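Local coordinates for protein putative aminotransferase (Actinomadura melliaura, PDB 4ZWV) that probably acts as a pyridoxal phosphate-dependent sugar aminotransferase in the biosynthesis of the aminopentose of the indolocarbazole AT2433, at residues G57-C62 against L237-T242. Numbering follows the deposited sequence.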
loop_
_atom_site.group_PDB
_atom_site.type_symbol
_atom_site.label_atom_id
_atom_site.label_comp_id
_atom_site.label_asym_id
_atom_site.label_seq_id
_atom_site.Cartn_x
_atom_site.Cartn_y
_atom_site.Cartn_z
ATOM N N GLY A 57 0.339 8.442 -2.326
ATOM C CA GLY A 57 -0.725 9.393 -2.049
ATOM C C GLY A 57 -1.982 8.659 -1.624
ATOM O O GLY A 57 -2.692 9.092 -0.718
ATOM N N THR A 58 -2.246 7.527 -2.273
ATOM C CA THR A 58 -3.429 6.741 -1.962
ATOM C C THR A 58 -3.404 6.278 -0.509
ATOM O O THR A 58 -4.389 6.435 0.216
ATOM C CB THR A 58 -3.539 5.546 -2.909
ATOM O OG1 THR A 58 -3.574 6.039 -4.259
ATOM C CG2 THR A 58 -4.797 4.746 -2.619
ATOM N N SER A 59 -2.267 5.746 -0.066
ATOM C CA SER A 59 -2.147 5.341 1.331
ATOM C C SER A 59 -2.252 6.542 2.279
ATOM O O SER A 59 -2.830 6.422 3.367
ATOM C CB SER A 59 -0.835 4.585 1.556
ATOM O OG SER A 59 -0.927 3.284 0.978
ATOM N N GLY A 60 -1.740 7.701 1.860
ATOM C CA GLY A 60 -1.882 8.900 2.660
ATOM C C GLY A 60 -3.341 9.288 2.864
ATOM O O GLY A 60 -3.753 9.653 3.974
ATOM N N LEU A 61 -4.127 9.186 1.796
ATOM C CA LEU A 61 -5.566 9.479 1.879
ATOM C C LEU A 61 -6.287 8.469 2.777
ATOM O O LEU A 61 -7.138 8.841 3.573
ATOM C CB LEU A 61 -6.195 9.475 0.482
ATOM C CG LEU A 61 -5.800 10.624 -0.445
ATOM C CD1 LEU A 61 -6.252 10.330 -1.872
ATOM C CD2 LEU A 61 -6.399 11.945 0.054
ATOM N N CYS A 62 -5.931 7.188 2.655
ATOM C CA CYS A 62 -6.535 6.157 3.495
ATOM C C CYS A 62 -6.233 6.410 4.962
ATOM O O CYS A 62 -7.122 6.331 5.820
ATOM C CB CYS A 62 -6.025 4.776 3.100
ATOM S SG CYS A 62 -6.588 4.246 1.454
ATOM N N LEU A 237 -2.301 -0.191 8.738
ATOM C CA LEU A 237 -1.782 -1.149 7.766
ATOM C C LEU A 237 -0.327 -0.824 7.445
ATOM O O LEU A 237 0.357 -0.192 8.245
ATOM C CB LEU A 237 -2.641 -1.153 6.494
ATOM C CG LEU A 237 -4.083 -1.615 6.730
ATOM C CD1 LEU A 237 -4.909 -1.559 5.439
ATOM C CD2 LEU A 237 -4.076 -3.035 7.289
ATOM N N LYS A 238 0.168 -1.307 6.305
ATOM C CA LYS A 238 1.540 -1.002 5.900
ATOM C C LYS A 238 1.482 0.229 5.003
ATOM O O LYS A 238 1.571 0.148 3.775
ATOM C CB LYS A 238 2.183 -2.187 5.178
ATOM C CG LYS A 238 3.660 -2.035 4.945
ATOM C CD LYS A 238 4.158 -3.160 4.057
ATOM C CE LYS A 238 5.579 -2.910 3.654
ATOM N NZ LYS A 238 6.488 -2.892 4.827
ATOM N N TRP A 239 1.311 1.377 5.631
ATOM C CA TRP A 239 1.099 2.606 4.899
ATOM C C TRP A 239 2.349 3.468 4.833
ATOM O O TRP A 239 2.312 4.550 4.256
ATOM C CB TRP A 239 -0.020 3.413 5.553
ATOM C CG TRP A 239 -1.417 2.866 5.309
ATOM C CD1 TRP A 239 -1.916 2.356 4.148
ATOM C CD2 TRP A 239 -2.496 2.839 6.259
ATOM N NE1 TRP A 239 -3.243 1.999 4.318
ATOM C CE2 TRP A 239 -3.619 2.294 5.602
ATOM C CE3 TRP A 239 -2.614 3.215 7.600
ATOM C CZ2 TRP A 239 -4.843 2.105 6.245
ATOM C CZ3 TRP A 239 -3.837 3.036 8.237
ATOM C CH2 TRP A 239 -4.933 2.488 7.556
ATOM N N HIS A 240 3.440 3.002 5.425
ATOM C CA HIS A 240 4.660 3.807 5.493
ATOM C C HIS A 240 5.501 3.760 4.214
ATOM O O HIS A 240 5.251 2.958 3.305
ATOM C CB HIS A 240 5.511 3.369 6.696
ATOM C CG HIS A 240 6.133 2.017 6.543
ATOM N ND1 HIS A 240 7.188 1.604 7.324
ATOM C CD2 HIS A 240 5.837 0.981 5.726
ATOM C CE1 HIS A 240 7.531 0.374 6.980
ATOM N NE2 HIS A 240 6.733 -0.026 6.009
HETATM N N MSE A 241 6.469 4.673 4.160
HETATM C CA MSE A 241 7.514 4.687 3.140
HETATM C C MSE A 241 8.779 4.045 3.707
HETATM O O MSE A 241 9.060 4.190 4.904
HETATM C CB MSE A 241 7.818 6.130 2.699
HETATM C CG MSE A 241 8.875 6.217 1.605
HETATM SE SE MSE A 241 9.447 8.028 1.237
HETATM C CE MSE A 241 7.760 8.769 0.599
ATOM N N THR A 242 9.554 3.371 2.856
ATOM C CA THR A 242 10.823 2.793 3.280
ATOM C C THR A 242 12.007 3.524 2.650
ATOM O O THR A 242 11.825 4.407 1.798
ATOM C CB THR A 242 10.898 1.324 2.913
ATOM O OG1 THR A 242 10.782 1.213 1.490
ATOM C CG2 THR A 242 9.766 0.561 3.584
#
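W239 lays its indole against S59 and C62 on the first turns of helix 57-66, the helix whose N-terminal end holds the cofactor phosphate in the fold type I (aspartate aminotransferase-like) architecture of this DegT/DnrJ/EryC1 family protein. The backbone N of G57 and OG1 of T58 bond that phosphate, carried by the modified lysine at position 190, while the loop 237-242 passes along another side of the helix. Along the loop, L237 comes first: its CB sits 3.7 Å above one face of the W239 ring, toward the rim, backing the indole where the helix does not. K238 is the centre of an inverse gamma turn; its CB leaves CA pointing away from the helix, and NZ forms a salt bridge with D196 of the second subunit. At W239 the indole, with CG anti to the carbonyl carbon (chi1 -74°), reaches the helix through its pyrrole side. CD1 lies 3.4 Å from OG of S59 and 3.6 Å from CB of the same serine, and the carbonyl O of S59 stands over the face opposite L237, also near the rim. The strongest polar partner of the serine hydroxyl is ND1 of H55, to which it is hydrogen-bonded. One turn on, CB of C62 meets NE1 obliquely at 4.1 Å. With an alanine in place of the indole, a gap is likely to open between L237 and the helix, and S59 and C62 would lose their cover from the loop. At H240, too, CB leaves CA pointing away from the helix; ND1 of its ring is bonded to OE1 of Q31, and NZ of K238 donates to NE2 at 3.1 Å, only 7° out of the imidazole plane.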